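Local coordinates for protein aspartate semialdehyde dehydrogenase (Francisella tularensis subsp. tularensis, PDB 4WOJ) that probably catalyses the NADPH-dependent reductive dephosphorylation of aspartyl-4-phosphate to aspartate semialdehyde, a step in lysine, methionine and threonine biosynthesis, at residues Ser272-Ser277 with Gln352-Ala357; Gln168-Ala173 with Cys267-Ser272. All blocks are in the same frame, centred on the assembly; numbering follows the deposited sequence.

Contact 1 (Ser272-Ser277 with Gln352-Ala357)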
loop_
_atom_site.group_PDB
_atom_site.type_symbol
_atom_site.label_atom_id
_atom_site.label_comp_id
_atom_site.label_asym_id
_atom_site.label_seq_id
_atom_site.Cartn_x
_atom_site.Cartn_y
_atom_site.Cartn_z
ATOM N N SER B 272 -0.037 -9.227 1.722
ATOM C CA SER B 272 -0.876 -9.947 0.798
ATOM C C SER B 272 -0.146 -11.210 0.388
ATOM O O SER B 272 1.055 -11.307 0.508
ATOM C CB SER B 272 -1.138 -9.098 -0.451
ATOM O OG SER B 272 -1.997 -8.038 -0.149
ATOM N N LEU B 273 -0.877 -12.150 -0.157
ATOM C CA LEU B 273 -0.300 -13.401 -0.528
ATOM C C LEU B 273 0.112 -13.549 -2.002
ATOM O O LEU B 273 1.253 -13.940 -2.232
ATOM C CB LEU B 273 -1.209 -14.511 -0.076
ATOM C CG LEU B 273 -1.351 -14.657 1.465
ATOM C CD1 LEU B 273 -2.464 -15.644 1.825
ATOM C CD2 LEU B 273 -0.066 -15.074 2.173
ATOM N N ARG B 274 -0.754 -13.291 -2.988
ATOM C CA ARG B 274 -0.343 -13.505 -4.389
ATOM C C ARG B 274 -0.760 -12.473 -5.417
ATOM O O ARG B 274 -0.391 -12.593 -6.576
ATOM C CB ARG B 274 -0.724 -14.895 -4.905
ATOM C CG ARG B 274 -2.067 -15.427 -4.458
ATOM C CD ARG B 274 -2.388 -16.736 -5.147
ATOM N NE ARG B 274 -2.218 -16.735 -6.588
ATOM C CZ ARG B 274 -2.241 -17.834 -7.349
ATOM N NH1 ARG B 274 -2.423 -19.046 -6.788
ATOM N NH2 ARG B 274 -2.087 -17.739 -8.680
ATOM N N SER B 275 -1.440 -11.423 -4.994
ATOM C CA SER B 275 -1.824 -10.398 -5.903
ATOM C C SER B 275 -1.098 -9.063 -5.663
ATOM O O SER B 275 -1.035 -8.599 -4.528
ATOM C CB SER B 275 -3.315 -10.213 -5.833
ATOM O OG SER B 275 -3.926 -11.154 -6.679
ATOM N N HIS B 276 -0.498 -8.499 -6.723
ATOM C CA HIS B 276 0.145 -7.182 -6.617
ATOM C C HIS B 276 -0.854 -6.134 -6.932
ATOM O O HIS B 276 -1.578 -6.274 -7.901
ATOM C CB HIS B 276 1.334 -7.024 -7.535
ATOM C CG HIS B 276 2.517 -7.847 -7.120
ATOM N ND1 HIS B 276 2.570 -8.521 -5.925
ATOM C CD2 HIS B 276 3.690 -8.101 -7.742
ATOM C CE1 HIS B 276 3.720 -9.158 -5.827
ATOM N NE2 HIS B 276 4.417 -8.924 -6.920
ATOM N N SER B 277 -0.926 -5.129 -6.070
ATOM C CA SER B 277 -1.753 -4.001 -6.323
ATOM C C SER B 277 -0.877 -2.772 -6.610
ATOM O O SER B 277 0.290 -2.706 -6.235
ATOM C CB SER B 277 -2.709 -3.724 -5.182
ATOM O OG SER B 277 -3.348 -4.894 -4.751
ATOM N N GLN B 352 0.274 -12.214 -9.093
ATOM C CA GLN B 352 1.711 -12.233 -9.299
ATOM C C GLN B 352 2.195 -13.464 -10.008
ATOM O O GLN B 352 3.079 -13.382 -10.859
ATOM C CB GLN B 352 2.441 -12.094 -7.959
ATOM C CG GLN B 352 3.938 -11.950 -8.079
ATOM C CD GLN B 352 4.673 -13.244 -7.860
ATOM O OE1 GLN B 352 4.402 -13.964 -6.902
ATOM N NE2 GLN B 352 5.636 -13.545 -8.738
ATOM N N LEU B 353 1.635 -14.608 -9.628
ATOM C CA LEU B 353 2.078 -15.906 -10.119
ATOM C C LEU B 353 1.698 -16.197 -11.549
ATOM O O LEU B 353 2.402 -16.889 -12.249
ATOM C CB LEU B 353 1.548 -16.986 -9.196
ATOM C CG LEU B 353 2.209 -16.911 -7.812
ATOM C CD1 LEU B 353 1.579 -17.847 -6.816
ATOM C CD2 LEU B 353 3.692 -17.234 -7.888
ATOM N N LEU B 354 0.589 -15.651 -12.005
ATOM C CA LEU B 354 0.082 -15.941 -13.335
ATOM C C LEU B 354 0.567 -14.870 -14.339
ATOM O O LEU B 354 1.606 -14.993 -14.963
ATOM C CB LEU B 354 -1.444 -15.949 -13.296
ATOM C CG LEU B 354 -2.130 -17.063 -12.546
ATOM C CD1 LEU B 354 -3.592 -16.786 -12.284
ATOM C CD2 LEU B 354 -2.009 -18.378 -13.295
ATOM N N TRP B 355 -0.173 -13.809 -14.491
ATOM C CA TRP B 355 0.280 -12.767 -15.453
ATOM C C TRP B 355 1.626 -12.168 -15.033
ATOM O O TRP B 355 2.484 -11.841 -15.866
ATOM C CB TRP B 355 -0.790 -11.703 -15.661
ATOM C CG TRP B 355 -1.708 -12.028 -16.796
ATOM C CD1 TRP B 355 -3.071 -12.096 -16.761
ATOM C CD2 TRP B 355 -1.327 -12.351 -18.123
ATOM N NE1 TRP B 355 -3.556 -12.436 -17.991
ATOM C CE2 TRP B 355 -2.503 -12.587 -18.851
ATOM C CE3 TRP B 355 -0.107 -12.449 -18.772
ATOM C CZ2 TRP B 355 -2.494 -12.915 -20.188
ATOM C CZ3 TRP B 355 -0.098 -12.773 -20.092
ATOM C CH2 TRP B 355 -1.280 -13.007 -20.796
ATOM N N GLY B 356 1.814 -12.064 -13.731
ATOM C CA GLY B 356 3.091 -11.653 -13.177
ATOM C C GLY B 356 4.261 -12.576 -13.424
ATOM O O GLY B 356 5.398 -12.120 -13.427
ATOM N N ALA B 357 4.032 -13.891 -13.528
ATOM C CA ALA B 357 5.185 -14.784 -13.678
ATOM C C ALA B 357 4.996 -15.872 -14.718
ATOM O O ALA B 357 5.670 -15.878 -15.730
ATOM C CB ALA B 357 5.565 -15.366 -12.330
#

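Contact 2 (Gln168-Ala173 with Cys267-Ser272)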
loop_
_atom_site.group_PDB
_atom_site.type_symbol
_atom_site.label_atom_id
_atom_site.label_comp_id
_atom_site.label_asym_id
_atom_site.label_seq_id
_atom_site.Cartn_x
_atom_site.Cartn_y
_atom_site.Cartn_z
ATOM N N GLN B 168 2.838 -4.788 -2.873
ATOM C CA GLN B 168 3.260 -6.067 -3.380
ATOM C C GLN B 168 3.199 -7.240 -2.420
ATOM O O GLN B 168 3.642 -7.162 -1.279
ATOM C CB GLN B 168 4.696 -5.965 -3.812
ATOM C CG GLN B 168 4.793 -5.149 -5.062
ATOM C CD GLN B 168 6.208 -5.006 -5.513
ATOM O OE1 GLN B 168 6.681 -3.878 -5.757
ATOM N NE2 GLN B 168 6.901 -6.147 -5.673
ATOM N N ALA B 169 2.690 -8.336 -2.933
ATOM C CA ALA B 169 2.449 -9.546 -2.145
ATOM C C ALA B 169 3.715 -10.389 -1.976
ATOM O O ALA B 169 4.704 -10.269 -2.698
ATOM C CB ALA B 169 1.369 -10.361 -2.802
ATOM N N ILE B 170 3.652 -11.267 -0.992
ATOM C CA ILE B 170 4.840 -11.916 -0.532
ATOM C C ILE B 170 5.253 -12.975 -1.522
ATOM O O ILE B 170 6.398 -13.328 -1.562
ATOM C CB ILE B 170 4.665 -12.452 0.900
ATOM C CG1 ILE B 170 6.008 -12.897 1.477
ATOM C CG2 ILE B 170 3.653 -13.619 0.954
ATOM C CD1 ILE B 170 7.087 -11.837 1.513
ATOM N N SER B 171 4.341 -13.448 -2.367
ATOM C CA SER B 171 4.668 -14.552 -3.281
ATOM C C SER B 171 5.825 -14.282 -4.178
ATOM O O SER B 171 6.565 -15.187 -4.515
ATOM C CB SER B 171 3.461 -14.990 -4.106
ATOM O OG SER B 171 2.966 -13.983 -4.919
ATOM N N GLY B 172 6.014 -13.026 -4.558
ATOM C CA GLY B 172 7.132 -12.663 -5.440
ATOM C C GLY B 172 8.490 -12.959 -4.821
ATOM O O GLY B 172 9.495 -13.100 -5.538
ATOM N N ALA B 173 8.493 -13.095 -3.494
ATOM C CA ALA B 173 9.695 -13.412 -2.726
ATOM C C ALA B 173 9.967 -14.900 -2.587
ATOM O O ALA B 173 11.006 -15.268 -2.052
ATOM C CB ALA B 173 9.575 -12.807 -1.339
ATOM N N CYS B 267 8.262 0.870 -4.565
ATOM C CA CYS B 267 7.823 -0.503 -4.411
ATOM C C CYS B 267 7.773 -0.930 -2.913
ATOM O O CYS B 267 8.753 -0.846 -2.198
ATOM C CB CYS B 267 8.696 -1.426 -5.283
ATOM S SG CYS B 267 8.535 -1.156 -7.084
ATOM N N VAL B 268 6.620 -1.408 -2.467
ATOM C CA VAL B 268 6.378 -1.684 -1.058
ATOM C C VAL B 268 5.814 -3.089 -0.880
ATOM O O VAL B 268 4.886 -3.487 -1.574
ATOM C CB VAL B 268 5.374 -0.703 -0.450
ATOM C CG1 VAL B 268 5.290 -0.855 1.076
ATOM C CG2 VAL B 268 5.725 0.767 -0.805
ATOM N N ARG B 269 6.415 -3.834 0.030
ATOM C CA ARG B 269 5.933 -5.119 0.379
ATOM C C ARG B 269 4.843 -4.970 1.400
ATOM O O ARG B 269 5.000 -4.170 2.358
ATOM C CB ARG B 269 7.077 -5.949 0.966
ATOM C CG ARG B 269 6.722 -7.385 1.086
ATOM C CD ARG B 269 6.639 -8.003 -0.278
ATOM N NE ARG B 269 7.945 -8.396 -0.762
ATOM C CZ ARG B 269 8.195 -8.737 -2.018
ATOM N NH1 ARG B 269 7.248 -8.676 -2.958
ATOM N NH2 ARG B 269 9.416 -9.114 -2.351
ATOM N N VAL B 270 3.728 -5.681 1.169
ATOM C CA VAL B 270 2.549 -5.661 2.092
ATOM C C VAL B 270 2.102 -7.086 2.405
ATOM O O VAL B 270 2.554 -8.007 1.722
ATOM C CB VAL B 270 1.339 -4.875 1.537
ATOM C CG1 VAL B 270 1.707 -3.408 1.290
ATOM C CG2 VAL B 270 0.784 -5.540 0.277
ATOM N N PRO B 271 1.241 -7.273 3.439
ATOM C CA PRO B 271 0.855 -8.596 3.873
ATOM C C PRO B 271 -0.269 -9.175 3.031
ATOM O O PRO B 271 -1.314 -9.554 3.571
ATOM C CB PRO B 271 0.375 -8.384 5.332
ATOM C CG PRO B 271 0.705 -6.974 5.680
ATOM C CD PRO B 271 0.777 -6.251 4.393
ATOM N N SER B 272 -0.037 -9.227 1.722
ATOM C CA SER B 272 -0.876 -9.947 0.798
ATOM C C SER B 272 -0.146 -11.210 0.388
ATOM O O SER B 272 1.055 -11.307 0.508
ATOM C CB SER B 272 -1.138 -9.098 -0.451
ATOM O OG SER B 272 -1.997 -8.038 -0.149
HETATM O O HOH W 1 7.315 -9.315 -5.636
#

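Contact 1 (Ser272-Ser277 with Gln352-Ala357)
Gln352 leans over the imidazole of His276, and its side chain can be followed outward atom by atom. CB lies over one face of the ring, offset toward the rim, 3.9 Å from the His276 ring centroid and only 13° off the normal, which meets the criterion for a CH-pi contact. CG, anti to the backbone N (chi1 -174°), approaches closest at His276 NE2, 3.3 Å away. The chain then bends at chi2, and the terminal OE1 turns to Ser171 OG in a probable hydrogen bond. Amide and imidazole planes are not far from parallel. In the backbone, Gln352 N donates to Arg274 O at 2.6 Å, nearly straight at 160°, joining the residue just after strand 343-351 to the one just before strand 275-284. A second cluster surrounds the Arg274 guanidinium. Leu353 CD1 sits 3.8 Å above its plane and over its centre, whereas Leu354 CG lies in the plane at the edge, 3.9 Å from Arg274 NH2. Arg274 NE forms a salt bridge with Asp351, two residues before Leu353; charge partner and aliphatic cover come from one short run of chain. Aliphatic groups thus meet two buried nitrogen-bearing planes: on His276, the predicted proton acceptor beside Cys141, they would be expected to restrict turning of the ring on that side, and on Arg274 they probably strengthen the Asp351 pairing by keeping water off that face.

Contact 2 (Gln168-Ala173 with Cys267-Ser272)
Gln168 and Arg269 form a single parallel beta bridge, with CA atoms 4.7 Å apart. Its two hydrogen bonds straddle Arg269: Gln168 N donates to Val268 O at 2.8 Å, and Val270 N donates to Gln168 O with a nearly linear angle of 175°. Further along, Ile170 N reaches Ser272 O at 3.0 Å, the donor tilted 35° from the carbonyl plane, and Ala169 CB rests against Ser272 CB at 3.7 Å. Arg269 doubles back over this backbone: CG is anti to its own N, and the bend at chi2 (70°) carries CD to 3.3 Å from Gln168 O. The Gln168 and Arg269 side chains cross at about a right angle. One water, in the guanidinium plane, accepts from Arg269 NH1 at 2.8 Å and, weakly, from Gln168 NE2, while Ala173 CB packs against Arg269 NH2 at 3.8 Å. In the next shell, Thr166 OG1 holds Gln168 OE1, and Glu243 bonds NE2 weakly. An inverse gamma turn centred on Pro271, closed by a weak Ser272 N to Val270 O bond, precedes the Ser272 carbonyl. The bridge prolongs the parallel pairing of strands 159-167 and 263-266 beside the predicted catalytic pair: Gln168 lies near Cys141, and His276 of strand 275-284 touches Gln168 and Ala169. Ile170 packs on helix 175-191, and Leu228 of the second subunit meets Val270 and Ser272.

How the contacts relate
Both contacts are largely buried, but the centre of contact 1 lies about 6 Å from the centre of the chain and that of contact 2 about 11 Å; all touching residues of contact 1 are buried, whereas contact 2 opens at Ala173 to solvent. They share Ser272: the chain leaves contact 2 and enters contact 1 there, and strand 275-284 is flanked by both strands 159-167 and 343-351. Besides the Gln352 to Ser171 side-chain link, a probable hydrogen bond of 3.1 Å joins Leu273 O with Ser171 N. Contact 1 relies on aliphatic cover of charged or aromatic planes and one backbone bond; contact 2 rests on three backbone bonds and a water. Both touch the second subunit.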